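Local structure of synaptotagmin-4 (Rattus norvegicus, 1W15) at residues 23-27 with 28-32; 93-96 with 97-100. The protein helps control the mobility of neuronal dense core vesicles through its interaction with KIF1A, the chain here being its C2B domain. One frame throughout, in Å; residues are numbered along the deposited sequence.

How the interactions relate
Both interactions lie in the C2B domain, on the same side of its centre, with their own centres about 10 Å apart. Interaction 1 is the turn between strands 18-26 and 31-40; interaction 2 is the turn that leads into strand 98-106. They meet through Y25, whose CG lies 3.4 Å from CD2 of L95 while its OH sits 3.4 Å from CA of S94. N30 and E93 also approach, OD1 to OE1 at 3.5 Å. E93 holds a calcium ion through its carbonyl, and the Y25 side chain ends about 5 Å from that ion. The calcium site of D52, D106, S107 and E108 is a separate one, formed where strand 98-106 ends, with D52 from just before strand 53-61.

Interaction 1: residues 23-27 with 28-32; sequences LCYQS and TTNTL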
ATOM      1  N   LEU A  23       0.667  -4.575   9.573  1.00 34.43           N
ATOM      2  CA  LEU A  23      -0.484  -5.406   9.918  1.00 33.60           C
ATOM      3  C   LEU A  23      -1.593  -4.501  10.425  1.00 34.26           C
ATOM      4  O   LEU A  23      -1.284  -3.409  10.935  1.00 33.75           O
ATOM      5  CB  LEU A  23      -0.126  -6.437  11.006  1.00 33.86           C
ATOM      6  CG  LEU A  23       0.741  -7.676  10.587  1.00 34.34           C
ATOM      7  CD1 LEU A  23       2.178  -7.324  10.601  1.00 35.86           C
ATOM      8  CD2 LEU A  23       0.465  -8.866  11.531  1.00 38.32           C
ATOM      9  N   CYS A  24      -2.845  -4.927  10.234  1.00 33.34           N
ATOM     10  CA  CYS A  24      -4.033  -4.180  10.698  1.00 33.02           C
ATOM     11  C   CYS A  24      -5.066  -5.201  11.164  1.00 33.35           C
ATOM     12  O   CYS A  24      -5.450  -6.099  10.391  1.00 32.53           O
ATOM     13  CB  CYS A  24      -4.645  -3.353   9.555  1.00 32.37           C
ATOM     14  SG  CYS A  24      -6.096  -2.471  10.072  1.00 35.46           S
ATOM     15  N   TYR A  25      -5.520  -5.083  12.421  1.00 33.20           N
ATOM     16  CA  TYR A  25      -6.523  -5.998  12.964  1.00 33.99           C
ATOM     17  C   TYR A  25      -7.903  -5.308  12.888  1.00 34.88           C
ATOM     18  O   TYR A  25      -8.148  -4.283  13.523  1.00 34.59           O
ATOM     19  CB  TYR A  25      -6.208  -6.349  14.422  1.00 34.59           C
ATOM     20  CG  TYR A  25      -7.234  -7.229  15.129  1.00 35.80           C
ATOM     21  CD1 TYR A  25      -7.831  -8.307  14.470  1.00 36.26           C
ATOM     22  CD2 TYR A  25      -7.587  -6.999  16.483  1.00 34.27           C
ATOM     23  CE1 TYR A  25      -8.770  -9.139  15.114  1.00 33.73           C
ATOM     24  CE2 TYR A  25      -8.515  -7.841  17.143  1.00 35.20           C
ATOM     25  CZ  TYR A  25      -9.100  -8.894  16.444  1.00 35.88           C
ATOM     26  OH  TYR A  25     -10.024  -9.731  17.037  1.00 32.64           O
ATOM     27  N   GLN A  26      -8.752  -5.868  12.038  1.00 36.38           N
ATOM     28  CA  GLN A  26     -10.130  -5.409  11.837  1.00 39.12           C
ATOM     29  C   GLN A  26     -10.958  -6.106  12.963  1.00 38.27           C
ATOM     30  O   GLN A  26     -11.635  -7.106  12.706  1.00 38.21           O
ATOM     31  CB  GLN A  26     -10.584  -5.684  10.327  1.00 39.04           C
ATOM     32  CG  GLN A  26      -9.563  -5.431   9.192  1.00 45.81           C
ATOM     33  CD  GLN A  26     -10.095  -5.024   7.806  1.00 54.46           C
ATOM     34  OE1 GLN A  26      -9.294  -4.777   6.899  1.00 55.59           O
ATOM     35  NE2 GLN A  26     -11.363  -4.872   7.447  1.00 59.14           N
ATOM     36  N   SER A  27     -10.881  -5.554  14.197  1.00 40.09           N
ATOM     37  CA  SER A  27     -11.483  -6.235  15.361  1.00 40.26           C
ATOM     38  C   SER A  27     -12.980  -6.578  15.260  1.00 42.31           C
ATOM     39  O   SER A  27     -13.406  -7.637  15.763  1.00 42.80           O
ATOM     40  CB  SER A  27     -11.216  -5.480  16.685  1.00 41.01           C
ATOM     41  OG  SER A  27     -11.991  -4.304  16.805  1.00 39.84           O
ATOM     42  N   THR A  28     -13.779  -5.696  14.645  1.00 43.06           N
ATOM     43  CA  THR A  28     -15.241  -5.949  14.535  1.00 43.59           C
ATOM     44  C   THR A  28     -15.567  -6.995  13.467  1.00 45.08           C
ATOM     45  O   THR A  28     -16.679  -7.523  13.443  1.00 43.78           O
ATOM     46  CB  THR A  28     -16.047  -4.670  14.222  1.00 43.54           C
ATOM     47  OG1 THR A  28     -15.648  -4.148  12.942  1.00 44.13           O
ATOM     48  CG2 THR A  28     -15.728  -3.572  15.194  1.00 42.86           C
ATOM     49  N   THR A  29     -14.618  -7.292  12.584  1.00 45.55           N
ATOM     50  CA  THR A  29     -14.892  -8.323  11.535  1.00 47.66           C
ATOM     51  C   THR A  29     -13.974  -9.557  11.550  1.00 46.42           C
ATOM     52  O   THR A  29     -14.049 -10.389  10.663  1.00 46.29           O
ATOM     53  CB  THR A  29     -14.870  -7.770  10.163  1.00 46.38           C
ATOM     54  OG1 THR A  29     -13.575  -7.167   9.922  1.00 50.73           O
ATOM     55  CG2 THR A  29     -15.921  -6.673  10.025  1.00 50.95           C
ATOM     56  N   ASN A  30     -13.145  -9.675  12.569  1.00 47.73           N
ATOM     57  CA  ASN A  30     -12.267 -10.840  12.688  1.00 49.00           C
ATOM     58  C   ASN A  30     -11.476 -11.107  11.409  1.00 46.99           C
ATOM     59  O   ASN A  30     -11.493 -12.227  10.894  1.00 46.89           O
ATOM     60  CB  ASN A  30     -13.125 -12.059  13.017  1.00 49.72           C
ATOM     61  CG  ASN A  30     -14.146 -11.747  14.067  1.00 53.01           C
ATOM     62  OD1 ASN A  30     -13.805 -11.299  15.197  1.00 55.32           O
ATOM     63  ND2 ASN A  30     -15.415 -11.948  13.711  1.00 55.18           N
ATOM     64  N   THR A  31     -10.845 -10.077  10.858  1.00 46.29           N
ATOM     65  CA  THR A  31      -9.867 -10.310   9.773  1.00 46.07           C
ATOM     66  C   THR A  31      -8.609  -9.608  10.182  1.00 43.26           C
ATOM     67  O   THR A  31      -8.637  -8.680  11.005  1.00 43.37           O
ATOM     68  CB  THR A  31     -10.280  -9.811   8.358  1.00 47.05           C
ATOM     69  OG1 THR A  31     -10.814  -8.510   8.463  1.00 52.13           O
ATOM     70  CG2 THR A  31     -11.394 -10.682   7.680  1.00 51.54           C
ATOM     71  N   LEU A  32      -7.484 -10.061   9.631  1.00 40.06           N
ATOM     72  CA  LEU A  32      -6.217  -9.435   9.941  1.00 36.75           C
ATOM     73  C   LEU A  32      -5.592  -9.249   8.582  1.00 35.50           C
ATOM     74  O   LEU A  32      -5.481 -10.220   7.808  1.00 34.88           O
ATOM     75  CB  LEU A  32      -5.350 -10.401  10.757  1.00 36.81           C
ATOM     76  CG  LEU A  32      -3.909  -9.989  11.067  1.00 35.06           C
ATOM     77  CD1 LEU A  32      -3.799  -8.781  12.077  1.00 35.59           C
ATOM     78  CD2 LEU A  32      -3.168 -11.242  11.608  1.00 33.58           C
TER
HETATM   79  O   HOH W   1     -11.024 -11.554  15.744  1.00 51.25           O
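Q26 and T31 form the last hydrogen-bonded antiparallel pair of a beta hairpin, where strand 18-26 turns back into strand 31-40 in one of the two sheets of the C2 sandwich. The amide N of Q26 gives a hydrogen bond to O of T31 (3.0 Å, N-H...O angle 148°). O of Q26 receives N of T29 at 3.0 Å, from 49° above the carbonyl plane, which closes the turn. N30, in a left-handed backbone conformation, shares Q26 with T31 in a G1 beta bulge.

On the face of Q26 and T31, the hydroxyl of T31 lies against the glutamine stem, OG1 to CG 3.4 Å, and makes a weak bond with OG1 of T29. I144 of the second subunit packs on Q26. Cutting Q26 back to an alanine would probably leave only CB against the T31 hydroxyl and thin the packing on that I144.

On the other face, CG of Y25 is anti to the backbone N (chi1 176°), which leans the ring back toward the turn, its OH on the N30 side, with O of T31 at its edge, 3.6 Å from CD1. CD1 of L32 touches CB of Y25 at 4.1 Å and CD2 of L23 at 4.3 Å, and L23 and Y25 touch I136 of helix 128-138. A water links OH of Y25 to OD1 of N30, though suspiciously close to the phenol. The turn is thus closed mainly by backbone bonds, while threonine hydroxyls and the glutamine stem share one face and L23, L32 and the Y25 ring make a largely apolar patch on the other.

Interaction 2: residues 93-96 with 97-100; sequences ESLE and EISV. With CA (calcium ion), chain C.
Backbone bonding sets the shape: N of I98 donates to O of L95 at 3.1 Å and a fairly straight 159°, closing a type I beta turn over L95, E96, E97 and I98. The N-H comes from well above the plane of the L95 carbonyl, and the same oxygen takes a weak hydrogen bond from NE1 of W133. From within the turn, N of E96 reaches back to OG of S94 in a weak bond of 3.4 Å.

Two waters brace the outside. One donates to O of S94 at 3.0 Å and accepts from N of E97; the other donates to O of E96 at 3.0 Å and to O of I98. The second leg of each bridge is too short to be trusted in detail.

The apolar contact faces inward. CD1 of L95 meets CB of I98 at 4.2 Å, and CG1 of I98 lies 4.0 Å from CA of L95. W133 of helix 128-138 covers I98, while I136 and C137 of that helix touch L95. In the C2 beta sandwich this segment is the crossing from one sheet to the other, joining strand 80-89 to strand 98-106, so the pair sits where the chain enters the second sheet.

Charge gathers on the exposed side. E96 and E97 run side by side in the same direction, their OE2 atoms 3.3 Å apart and their carboxylate planes turned 39° from each other. CG of E96 is wedged between its backbone N and carbonyl carbon (chi1 86°), which lays the chain alongside that of E97. Such close like charges would probably raise the proton affinity of one acid.

Metal binding belongs to the start of the segment: O of E93 coordinates a calcium ion at 2.5 Å, joined there by two waters.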
ATOM      1  N   GLU A  93     -12.496 -14.506  18.670  1.00 42.82           N
ATOM      2  CA  GLU A  93     -12.926 -13.149  18.946  1.00 43.73           C
ATOM      3  C   GLU A  93     -11.803 -12.176  19.285  1.00 43.51           C
ATOM      4  O   GLU A  93     -12.047 -10.981  19.465  1.00 42.51           O
ATOM      5  CB  GLU A  93     -14.007 -13.156  20.052  1.00 44.84           C
ATOM      6  CG  GLU A  93     -15.376 -13.608  19.538  1.00 49.11           C
ATOM      7  CD  GLU A  93     -15.677 -13.118  18.104  1.00 55.74           C
ATOM      8  OE1 GLU A  93     -15.991 -11.911  17.914  1.00 56.19           O
ATOM      9  OE2 GLU A  93     -15.594 -13.959  17.155  1.00 59.36           O
ATOM     10  N   SER A  94     -10.581 -12.677  19.379  1.00 42.29           N
ATOM     11  CA  SER A  94      -9.435 -11.824  19.618  1.00 42.79           C
ATOM     12  C   SER A  94      -8.184 -12.463  19.031  1.00 43.53           C
ATOM     13  O   SER A  94      -8.236 -13.608  18.554  1.00 43.55           O
ATOM     14  CB  SER A  94      -9.236 -11.630  21.110  1.00 43.49           C
ATOM     15  OG  SER A  94      -8.761 -12.833  21.700  1.00 42.09           O
ATOM     16  N   LEU A  95      -7.075 -11.725  19.116  1.00 42.90           N
ATOM     17  CA  LEU A  95      -5.765 -12.162  18.653  1.00 43.36           C
ATOM     18  C   LEU A  95      -4.889 -12.823  19.748  1.00 43.41           C
ATOM     19  O   LEU A  95      -3.686 -13.076  19.539  1.00 43.27           O
ATOM     20  CB  LEU A  95      -5.051 -10.942  18.121  1.00 42.71           C
ATOM     21  CG  LEU A  95      -5.020 -10.646  16.617  1.00 46.90           C
ATOM     22  CD1 LEU A  95      -6.075 -11.338  15.686  1.00 46.68           C
ATOM     23  CD2 LEU A  95      -4.797  -9.203  16.339  1.00 43.56           C
ATOM     24  N   GLU A  96      -5.485 -13.047  20.917  1.00 43.47           N
ATOM     25  CA  GLU A  96      -4.752 -13.574  22.071  1.00 44.75           C
ATOM     26  C   GLU A  96      -3.917 -14.832  21.763  1.00 43.57           C
ATOM     27  O   GLU A  96      -2.746 -14.897  22.168  1.00 43.40           O
ATOM     28  CB  GLU A  96      -5.688 -13.803  23.273  1.00 46.31           C
ATOM     29  CG  GLU A  96      -6.398 -15.167  23.283  1.00 52.89           C
ATOM     30  CD  GLU A  96      -7.182 -15.475  24.559  1.00 58.44           C
ATOM     31  OE1 GLU A  96      -7.910 -14.579  25.059  1.00 63.87           O
ATOM     32  OE2 GLU A  96      -7.108 -16.632  25.050  1.00 61.01           O
ATOM     33  N   GLU A  97      -4.512 -15.802  21.049  1.00 41.54           N
ATOM     34  CA  GLU A  97      -3.824 -17.066  20.680  1.00 40.57           C
ATOM     35  C   GLU A  97      -3.406 -17.143  19.221  1.00 38.87           C
ATOM     36  O   GLU A  97      -3.045 -18.219  18.708  1.00 39.37           O
ATOM     37  CB  GLU A  97      -4.715 -18.265  21.025  1.00 41.21           C
ATOM     38  CG  GLU A  97      -4.820 -18.467  22.531  1.00 45.98           C
ATOM     39  CD  GLU A  97      -5.744 -19.607  22.916  1.00 53.62           C
ATOM     40  OE1 GLU A  97      -5.286 -20.780  22.938  1.00 56.70           O
ATOM     41  OE2 GLU A  97      -6.928 -19.331  23.210  1.00 55.16           O
ATOM     42  N   ILE A  98      -3.431 -16.009  18.544  1.00 36.52           N
ATOM     43  CA  ILE A  98      -3.067 -15.987  17.132  1.00 36.29           C
ATOM     44  C   ILE A  98      -1.609 -15.569  17.012  1.00 36.75           C
ATOM     45  O   ILE A  98      -1.171 -14.661  17.711  1.00 36.98           O
ATOM     46  CB  ILE A  98      -4.008 -14.979  16.399  1.00 36.04           C
ATOM     47  CG1 ILE A  98      -5.455 -15.471  16.450  1.00 35.04           C
ATOM     48  CG2 ILE A  98      -3.548 -14.693  14.956  1.00 34.37           C
ATOM     49  CD1 ILE A  98      -5.746 -16.746  15.659  1.00 33.38           C
ATOM     50  N   SER A  99      -0.854 -16.198  16.116  1.00 36.68           N
ATOM     51  CA  SER A  99       0.465 -15.692  15.827  1.00 36.75           C
ATOM     52  C   SER A  99       0.700 -15.792  14.319  1.00 36.39           C
ATOM     53  O   SER A  99       0.006 -16.549  13.652  1.00 36.22           O
ATOM     54  CB  SER A  99       1.503 -16.465  16.611  1.00 36.49           C
ATOM     55  OG  SER A  99       1.475 -17.817  16.230  1.00 40.79           O
ATOM     56  N   VAL A 100       1.671 -15.029  13.810  1.00 35.86           N
ATOM     57  CA  VAL A 100       1.959 -14.959  12.367  1.00 36.30           C
ATOM     58  C   VAL A 100       3.462 -15.238  12.212  1.00 36.71           C
ATOM     59  O   VAL A 100       4.271 -14.681  12.960  1.00 37.34           O
ATOM     60  CB  VAL A 100       1.634 -13.573  11.759  1.00 35.17           C
ATOM     61  CG1 VAL A 100       1.901 -13.534  10.222  1.00 37.20           C
ATOM     62  CG2 VAL A 100       0.146 -13.157  12.054  1.00 36.60           C
TER
HETATM   63 CA    CA C1002     -13.208  -8.865  20.125  1.00 48.47          CA
HETATM   64  O   HOH W   2      -6.855 -15.826  20.075  1.00 57.15           O
HETATM   65  O   HOH W   3      -0.576 -14.628  20.159  1.00 47.69           O
HETATM   66  O   HOH W   4     -11.771  -8.665  21.614  1.00 56.06           O
HETATM   67  O   HOH W   5     -13.023  -9.034  17.819  1.00 57.06           O